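Local coordinates for protein probable DNA endonuclease SmrA (Escherichia coli, PDB 3QD7) that binds DNA and cleaves it as an endonuclease, and is a stand-alone small MutS-related protein, at residues L15-L24 / G86-R97; L104-T115 / G124-K132. All coordinates share one frame; numbering follows the deposited sequence.

Contact 1: residues L15-L24 / G86-R97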
# COMPACT_ATOMS: atom_id res chain seq x y z
N LEU A 15 0.50 -7.28 14.93
CA LEU A 15 1.13 -6.31 14.05
C LEU A 15 2.62 -6.38 14.27
O LEU A 15 3.10 -6.31 15.41
CB LEU A 15 0.62 -4.88 14.29
CG LEU A 15 1.23 -3.83 13.33
CD1 LEU A 15 1.08 -4.25 11.87
CD2 LEU A 15 0.63 -2.46 13.56
N ASP A 16 3.33 -6.59 13.17
CA ASP A 16 4.76 -6.49 13.09
C ASP A 16 5.10 -5.03 12.73
O ASP A 16 5.07 -4.64 11.56
CB ASP A 16 5.32 -7.51 12.07
CG ASP A 16 4.27 -7.97 11.01
OD1 ASP A 16 3.04 -8.02 11.30
OD2 ASP A 16 4.68 -8.31 9.86
N ILE A 17 5.40 -4.22 13.75
CA ILE A 17 5.65 -2.78 13.59
C ILE A 17 6.95 -2.58 12.86
O ILE A 17 7.97 -3.17 13.23
CB ILE A 17 5.62 -2.03 14.93
CG1 ILE A 17 4.21 -2.10 15.51
CG2 ILE A 17 6.04 -0.56 14.76
CD1 ILE A 17 4.12 -1.77 16.99
N ILE A 18 6.92 -1.76 11.80
CA ILE A 18 8.12 -1.49 11.03
C ILE A 18 8.86 -0.25 11.57
O ILE A 18 8.27 0.84 11.69
CB ILE A 18 7.85 -1.38 9.51
CG1 ILE A 18 7.12 -2.63 9.01
CG2 ILE A 18 9.16 -1.19 8.69
CD1 ILE A 18 6.41 -2.39 7.74
N PRO A 19 10.14 -0.43 11.93
CA PRO A 19 10.93 0.70 12.43
C PRO A 19 10.98 1.82 11.41
O PRO A 19 10.92 1.54 10.21
CB PRO A 19 12.31 0.09 12.65
CG PRO A 19 12.00 -1.35 12.98
CD PRO A 19 10.84 -1.72 12.11
N LEU A 20 11.08 3.06 11.87
CA LEU A 20 11.11 4.22 10.96
C LEU A 20 12.33 4.17 10.04
O LEU A 20 12.31 4.71 8.93
CB LEU A 20 11.09 5.53 11.74
CG LEU A 20 9.89 5.90 12.63
CD1 LEU A 20 10.16 7.27 13.26
CD2 LEU A 20 8.56 5.88 11.87
N SER A 21 13.38 3.51 10.52
CA SER A 21 14.62 3.33 9.78
C SER A 21 14.50 2.31 8.66
O SER A 21 15.38 2.25 7.79
CB SER A 21 15.76 2.93 10.73
OG SER A 21 15.64 1.57 11.13
N GLN A 22 13.43 1.49 8.67
CA GLN A 22 13.16 0.58 7.56
C GLN A 22 12.14 1.14 6.55
O GLN A 22 11.02 1.52 6.92
CB GLN A 22 12.74 -0.81 8.04
CG GLN A 22 13.89 -1.57 8.72
CD GLN A 22 13.49 -2.92 9.30
OE1 GLN A 22 12.40 -3.46 9.03
NE2 GLN A 22 14.40 -3.49 10.10
N PRO A 23 12.53 1.17 5.26
CA PRO A 23 11.60 1.54 4.20
C PRO A 23 10.62 0.42 3.97
O PRO A 23 10.79 -0.68 4.52
CB PRO A 23 12.50 1.67 2.98
CG PRO A 23 13.58 0.68 3.22
CD PRO A 23 13.84 0.74 4.70
N LEU A 24 9.58 0.71 3.20
CA LEU A 24 8.63 -0.27 2.74
C LEU A 24 9.20 -0.83 1.46
O LEU A 24 9.43 -0.07 0.53
CB LEU A 24 7.24 0.38 2.50
CG LEU A 24 6.12 -0.04 3.43
CD1 LEU A 24 6.52 -0.03 4.91
CD2 LEU A 24 4.87 0.78 3.19
N GLY A 86 5.64 9.39 10.44
CA GLY A 86 5.51 9.40 11.89
C GLY A 86 6.75 9.94 12.56
O GLY A 86 7.83 9.92 11.98
N ARG A 87 6.61 10.40 13.79
CA ARG A 87 7.77 10.86 14.53
C ARG A 87 8.47 9.73 15.31
O ARG A 87 9.67 9.78 15.52
CB ARG A 87 7.42 12.06 15.42
CG ARG A 87 6.85 13.29 14.66
CD ARG A 87 7.65 13.64 13.39
NE ARG A 87 6.84 14.32 12.38
CZ ARG A 87 7.04 14.27 11.06
NH1 ARG A 87 8.04 13.56 10.54
NH2 ARG A 87 6.24 14.93 10.24
N ASP A 88 7.73 8.70 15.71
CA ASP A 88 8.34 7.49 16.28
C ASP A 88 7.68 6.19 15.77
O ASP A 88 6.67 6.25 15.06
CB ASP A 88 8.41 7.54 17.81
CG ASP A 88 7.05 7.71 18.46
OD1 ASP A 88 6.62 8.87 18.64
OD2 ASP A 88 6.42 6.68 18.81
N ASP A 89 8.27 5.03 16.14
CA ASP A 89 7.79 3.70 15.70
C ASP A 89 6.32 3.46 16.07
O ASP A 89 5.62 2.71 15.39
CB ASP A 89 8.63 2.54 16.30
CG ASP A 89 10.09 2.50 15.80
OD1 ASP A 89 10.55 3.38 15.04
OD2 ASP A 89 10.81 1.55 16.20
N LYS A 90 5.85 4.07 17.14
CA LYS A 90 4.49 3.81 17.59
C LYS A 90 3.51 4.94 17.29
O LYS A 90 2.39 4.94 17.80
CB LYS A 90 4.44 3.44 19.07
CG LYS A 90 5.23 2.19 19.40
CD LYS A 90 4.35 1.01 19.70
CE LYS A 90 5.21 -0.23 19.87
NZ LYS A 90 5.39 -0.52 21.31
N SER A 91 3.92 5.89 16.46
CA SER A 91 3.01 6.95 16.03
C SER A 91 1.96 6.37 15.08
O SER A 91 2.15 5.28 14.51
CB SER A 91 3.78 8.08 15.36
OG SER A 91 4.34 7.61 14.16
N HIS A 92 0.84 7.07 14.92
CA HIS A 92 -0.30 6.54 14.19
C HIS A 92 0.06 6.25 12.74
O HIS A 92 -0.31 5.21 12.20
CB HIS A 92 -1.48 7.50 14.27
CG HIS A 92 -2.68 7.04 13.50
ND1 HIS A 92 -3.51 6.03 13.95
CD2 HIS A 92 -3.18 7.44 12.31
CE1 HIS A 92 -4.47 5.83 13.07
NE2 HIS A 92 -4.30 6.68 12.06
N ALA A 93 0.79 7.18 12.13
CA ALA A 93 1.26 7.06 10.75
C ALA A 93 2.10 5.79 10.52
O ALA A 93 1.93 5.10 9.51
CB ALA A 93 2.05 8.30 10.35
N ASN A 94 3.01 5.50 11.45
CA ASN A 94 3.81 4.28 11.35
C ASN A 94 3.01 2.99 11.60
O ASN A 94 3.31 1.94 11.04
CB ASN A 94 5.03 4.31 12.28
CG ASN A 94 6.06 3.26 11.89
OD1 ASN A 94 6.41 2.35 12.67
ND2 ASN A 94 6.51 3.35 10.65
N ILE A 95 2.01 3.07 12.48
CA ILE A 95 1.11 1.94 12.71
C ILE A 95 0.31 1.66 11.43
O ILE A 95 0.22 0.52 10.97
CB ILE A 95 0.15 2.17 13.91
CG1 ILE A 95 0.91 2.29 15.24
CG2 ILE A 95 -0.87 1.07 13.99
CD1 ILE A 95 1.92 1.19 15.51
N VAL A 96 -0.28 2.72 10.87
CA VAL A 96 -0.93 2.64 9.57
C VAL A 96 0.00 2.08 8.48
O VAL A 96 -0.39 1.17 7.76
CB VAL A 96 -1.53 4.00 9.12
CG1 VAL A 96 -2.12 3.90 7.68
CG2 VAL A 96 -2.63 4.43 10.08
N ARG A 97 1.22 2.63 8.38
CA ARG A 97 2.22 2.18 7.43
C ARG A 97 2.49 0.68 7.61
O ARG A 97 2.61 -0.06 6.63
CB ARG A 97 3.53 2.97 7.63
CG ARG A 97 4.56 2.76 6.49
CD ARG A 97 5.83 3.58 6.68
NE ARG A 97 6.62 3.10 7.82
CZ ARG A 97 7.87 2.65 7.75
NH1 ARG A 97 8.53 2.61 6.58
NH2 ARG A 97 8.46 2.24 8.87

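Contact 2: residues L104-T115 / G124-K132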
# COMPACT_ATOMS: atom_id res chain seq x y z
N LEU A 104 -1.02 -5.37 1.90
CA LEU A 104 -0.72 -5.46 0.49
C LEU A 104 -0.23 -6.83 0.11
O LEU A 104 -0.54 -7.30 -0.98
CB LEU A 104 0.26 -4.37 0.02
CG LEU A 104 -0.24 -2.94 0.11
CD1 LEU A 104 0.88 -1.92 -0.20
CD2 LEU A 104 -1.46 -2.71 -0.79
N THR A 105 0.53 -7.50 1.00
CA THR A 105 1.02 -8.85 0.70
C THR A 105 -0.12 -9.89 0.68
O THR A 105 0.05 -10.99 0.14
CB THR A 105 2.10 -9.34 1.68
OG1 THR A 105 1.51 -9.57 2.96
CG2 THR A 105 3.26 -8.32 1.83
N GLU A 106 -1.27 -9.54 1.26
CA GLU A 106 -2.42 -10.46 1.34
C GLU A 106 -3.29 -10.53 0.07
O GLU A 106 -4.13 -11.45 -0.09
CB GLU A 106 -3.26 -10.13 2.57
CG GLU A 106 -2.53 -10.53 3.82
CD GLU A 106 -3.22 -10.11 5.08
OE1 GLU A 106 -3.96 -9.13 5.08
OE2 GLU A 106 -2.97 -10.73 6.12
N PHE A 107 -3.10 -9.57 -0.83
CA PHE A 107 -3.71 -9.60 -2.14
C PHE A 107 -2.87 -10.46 -3.08
O PHE A 107 -1.67 -10.19 -3.32
CB PHE A 107 -3.85 -8.18 -2.70
CG PHE A 107 -4.86 -7.33 -1.98
CD1 PHE A 107 -6.23 -7.45 -2.25
CD2 PHE A 107 -4.45 -6.38 -1.04
CE1 PHE A 107 -7.17 -6.68 -1.60
CE2 PHE A 107 -5.40 -5.58 -0.38
CZ PHE A 107 -6.75 -5.72 -0.66
N ASP A 108 -3.50 -11.47 -3.65
CA ASP A 108 -2.91 -12.23 -4.74
C ASP A 108 -2.36 -11.36 -5.91
O ASP A 108 -1.33 -11.71 -6.49
CB ASP A 108 -3.95 -13.24 -5.28
CG ASP A 108 -3.30 -14.43 -5.92
OD1 ASP A 108 -2.44 -15.06 -5.26
OD2 ASP A 108 -3.65 -14.73 -7.07
N ASP A 109 -3.01 -10.24 -6.22
CA ASP A 109 -2.65 -9.42 -7.40
C ASP A 109 -1.59 -8.31 -7.15
O ASP A 109 -1.20 -7.58 -8.09
CB ASP A 109 -3.90 -8.81 -8.03
CG ASP A 109 -4.86 -9.85 -8.59
OD1 ASP A 109 -4.48 -10.61 -9.51
OD2 ASP A 109 -6.00 -9.91 -8.13
N VAL A 110 -1.13 -8.19 -5.92
CA VAL A 110 -0.06 -7.27 -5.58
C VAL A 110 1.29 -7.96 -5.89
O VAL A 110 1.61 -9.00 -5.32
CB VAL A 110 -0.14 -6.82 -4.09
CG1 VAL A 110 1.20 -6.26 -3.56
CG2 VAL A 110 -1.25 -5.81 -3.91
N GLN A 111 2.05 -7.37 -6.81
CA GLN A 111 3.35 -7.94 -7.23
C GLN A 111 4.51 -7.43 -6.38
O GLN A 111 5.46 -8.16 -6.10
CB GLN A 111 3.65 -7.63 -8.70
CG GLN A 111 2.59 -8.11 -9.70
CD GLN A 111 2.66 -7.35 -11.02
OE1 GLN A 111 2.73 -7.95 -12.10
NE2 GLN A 111 2.66 -6.03 -10.94
N ALA A 112 4.45 -6.15 -6.01
CA ALA A 112 5.54 -5.50 -5.32
C ALA A 112 5.05 -4.18 -4.74
O ALA A 112 4.04 -3.64 -5.17
CB ALA A 112 6.71 -5.24 -6.31
N TYR A 113 5.80 -3.65 -3.78
CA TYR A 113 5.66 -2.27 -3.37
C TYR A 113 7.01 -1.74 -2.89
O TYR A 113 7.95 -2.52 -2.64
CB TYR A 113 4.54 -2.06 -2.32
CG TYR A 113 4.67 -2.85 -1.02
CD1 TYR A 113 5.57 -2.48 -0.06
CD2 TYR A 113 3.84 -3.94 -0.76
CE1 TYR A 113 5.68 -3.18 1.12
CE2 TYR A 113 3.94 -4.65 0.44
CZ TYR A 113 4.86 -4.26 1.37
OH TYR A 113 4.98 -4.94 2.54
N CYS A 114 7.10 -0.41 -2.78
CA CYS A 114 8.29 0.25 -2.24
C CYS A 114 7.97 1.69 -1.84
O CYS A 114 6.98 2.26 -2.28
CB CYS A 114 9.44 0.21 -3.23
SG CYS A 114 9.17 1.31 -4.63
N THR A 115 8.83 2.29 -1.03
CA THR A 115 8.64 3.66 -0.57
C THR A 115 8.61 4.58 -1.82
O THR A 115 9.33 4.34 -2.77
CB THR A 115 9.72 4.03 0.49
OG1 THR A 115 9.61 3.14 1.61
CG2 THR A 115 9.52 5.42 1.01
N GLY A 124 6.32 9.13 3.33
CA GLY A 124 4.91 9.06 3.76
C GLY A 124 3.98 8.28 2.84
O GLY A 124 2.77 8.26 3.07
N ALA A 125 4.51 7.66 1.79
CA ALA A 125 3.64 6.97 0.81
C ALA A 125 4.33 5.81 0.21
O ALA A 125 5.57 5.74 0.23
CB ALA A 125 3.22 7.96 -0.30
N CYS A 126 3.59 4.88 -0.37
CA CYS A 126 4.25 3.84 -1.15
C CYS A 126 3.57 3.55 -2.49
O CYS A 126 2.34 3.67 -2.63
CB CYS A 126 4.45 2.56 -0.32
SG CYS A 126 2.94 1.70 0.05
N TYR A 127 4.41 3.20 -3.45
CA TYR A 127 4.03 2.75 -4.78
C TYR A 127 3.68 1.30 -4.65
O TYR A 127 4.37 0.57 -3.94
CB TYR A 127 5.25 2.78 -5.72
CG TYR A 127 5.75 4.15 -6.04
CD1 TYR A 127 4.87 5.22 -6.11
CD2 TYR A 127 7.10 4.39 -6.30
CE1 TYR A 127 5.29 6.48 -6.42
CE2 TYR A 127 7.54 5.66 -6.61
CZ TYR A 127 6.62 6.70 -6.67
OH TYR A 127 6.99 7.97 -6.97
N VAL A 128 2.67 0.87 -5.39
CA VAL A 128 2.28 -0.52 -5.37
C VAL A 128 2.14 -1.00 -6.83
O VAL A 128 1.47 -0.35 -7.64
CB VAL A 128 0.93 -0.72 -4.59
CG1 VAL A 128 0.55 -2.21 -4.47
CG2 VAL A 128 0.96 -0.04 -3.22
N ALA A 129 2.76 -2.14 -7.14
CA ALA A 129 2.59 -2.75 -8.46
C ALA A 129 1.45 -3.77 -8.42
O ALA A 129 1.42 -4.64 -7.55
CB ALA A 129 3.89 -3.41 -8.95
N LEU A 130 0.54 -3.64 -9.37
CA LEU A 130 -0.65 -4.49 -9.44
C LEU A 130 -0.60 -5.32 -10.73
O LEU A 130 -0.29 -4.79 -11.80
CB LEU A 130 -1.91 -3.61 -9.42
CG LEU A 130 -2.70 -3.28 -8.14
CD1 LEU A 130 -1.94 -3.31 -6.86
CD2 LEU A 130 -3.38 -1.97 -8.26
N ARG A 131 -0.90 -6.61 -10.62
CA ARG A 131 -1.01 -7.52 -11.78
C ARG A 131 -2.21 -7.10 -12.64
O ARG A 131 -3.29 -6.83 -12.11
CB ARG A 131 -1.17 -8.96 -11.29
CG ARG A 131 -1.16 -10.05 -12.33
CD ARG A 131 -2.02 -11.21 -11.81
NE ARG A 131 -1.23 -12.17 -11.07
CZ ARG A 131 -1.66 -12.94 -10.07
NH1 ARG A 131 -2.90 -12.88 -9.61
NH2 ARG A 131 -0.80 -13.78 -9.50
N LYS A 132 -2.02 -7.01 -13.95
CA LYS A 132 -3.09 -6.58 -14.85
C LYS A 132 -4.06 -7.75 -15.18
O LYS A 132 -3.72 -8.67 -15.92
CB LYS A 132 -2.49 -5.99 -16.13
CG LYS A 132 -3.50 -5.57 -17.17
CD LYS A 132 -4.03 -4.18 -16.89
CE LYS A 132 -4.89 -3.71 -18.04
NZ LYS A 132 -4.76 -2.23 -18.20

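Contact 1: residues L15-L24 / G86-R97
Arg97 reaches from the helix that starts at His92 into the bend of 15-24 and grips three backbone carbonyls with the edge of its guanidinium group. Arg97 NH1 gives the straightest of these bonds, to Gln22 O at 2.7 Å and 165°, lying in the plane of both groups. Arg97 NH2 bonds Pro19 O at 2.9 Å, from above that carbonyl's plane. Gln22 N meets Pro19 O from the opposite face and closes the type I turn from Pro19 to Gln22. NH2 also makes weak bonds to Ile18 O and Gln22 O. The Arg97 chain leaves with CG anti to the backbone N (chi1 -169°) and bends at chi3, which turns the guanidinium into the loop. Leu24 slides along its stem in the opposite direction, with Leu24 CD1 3.8 Å from Arg97 CG.

Leu20, the second residue of the turn, meets the loop ahead of the helix. Leu20 N donates to Asp89 OD1 at 3.2 Å, meeting the carboxylate from above its plane. Leu20 CD1 rests 3.4 Å from Arg87 O, and its CD2 lies against the Asn94 amide.

Towards Leu15 the contact becomes apolar. Ile17 CD1 lies 4.0 Å from Ile95 CD1, and Leu15 CD2 lies 3.9 Å from Ile95 CG2. The Lys90 stem lies across the end of Ile17, with its CE and CD against Ile17 CD1.

The segment 86-97 belongs to the Smr domain, and here the non-regular chain ahead of strand 25-27 is strapped over the start of helix 92-105. Ser91 is the N-cap residue of that helix. Its OG bonds Asp88 O within a type I turn, while Asp88 OD2 accepts from Lys90 N in an Asx turn. Further out, Ser98 OG is hydrogen-bonded with Ile18 N, and Asp16 forms a salt bridge with Arg102.

Contact 2: residues L104-T115 / G124-K132
Val128 packs against Leu104 and Val110 at the apolar centre. Val128 CG2 meets Leu104 CD1 tip to tip at 3.6 Å, and Val128 CG1 lies 4.1 Å from Val110 CG2. Val110 CG2 also touches Leu130 CD1. The other face of the sheet carries Ala112 against Ala129, and Cys114 SG at the edge of the Tyr127 ring, 4.1 Å from Tyr127 CD2.

Strands 110-115 and 125-130 form an antiparallel beta hairpin of the Smr domain. Cys114 and Tyr127 are a hydrogen-bonded pair, and Tyr113 with Val128 is a non-hydrogen-bonded one. Gln111 N bonds Ala129 O at 2.9 Å.

At the open end, Arg131 N bonds Asp109 O at 2.7 Å. The Arg131 side chain bends at chi3 (-91°) and brings NH1 between two carboxylates. Arg131 NH1 forms salt bridges with both: a bent one to Asp109 OD1 at 2.8 Å and a nearly straight one to Asp108 OD2 at 3.2 Å. Both carboxylates are met from above their planes.

Helix 37-40 touches Cys114, Tyr127 and Ala129. Strand 78-82 lies next to 125-130 in the sheet and touches Val128 and Leu130. Strand 25-27 flanks 110-115, and helix 57-73 reaches Leu130 through Leu72.

Overall arrangement
Contact 1 lies at the surface and contact 2 is buried: the centre of contact 1 is about 13 Å from the centre of the chain, that of contact 2 about 6 Å. Their centres are about 18 Å apart. Helix 92-105 serves both: its first turns are in contact 1, and Leu104 takes part in contact 2. They also touch directly: Leu24 N lies 2.9 Å from Thr115 OG1, probably a hydrogen bond, and Leu24 CD2 packs 3.8 Å from Cys126 SG. Contact 1 thus hands the chain over to strand 25-27, which lines up beside 110-115. Residues 86-97, 104-115 and 124-131 lie in the Smr domain, the family module of this DNA endonuclease.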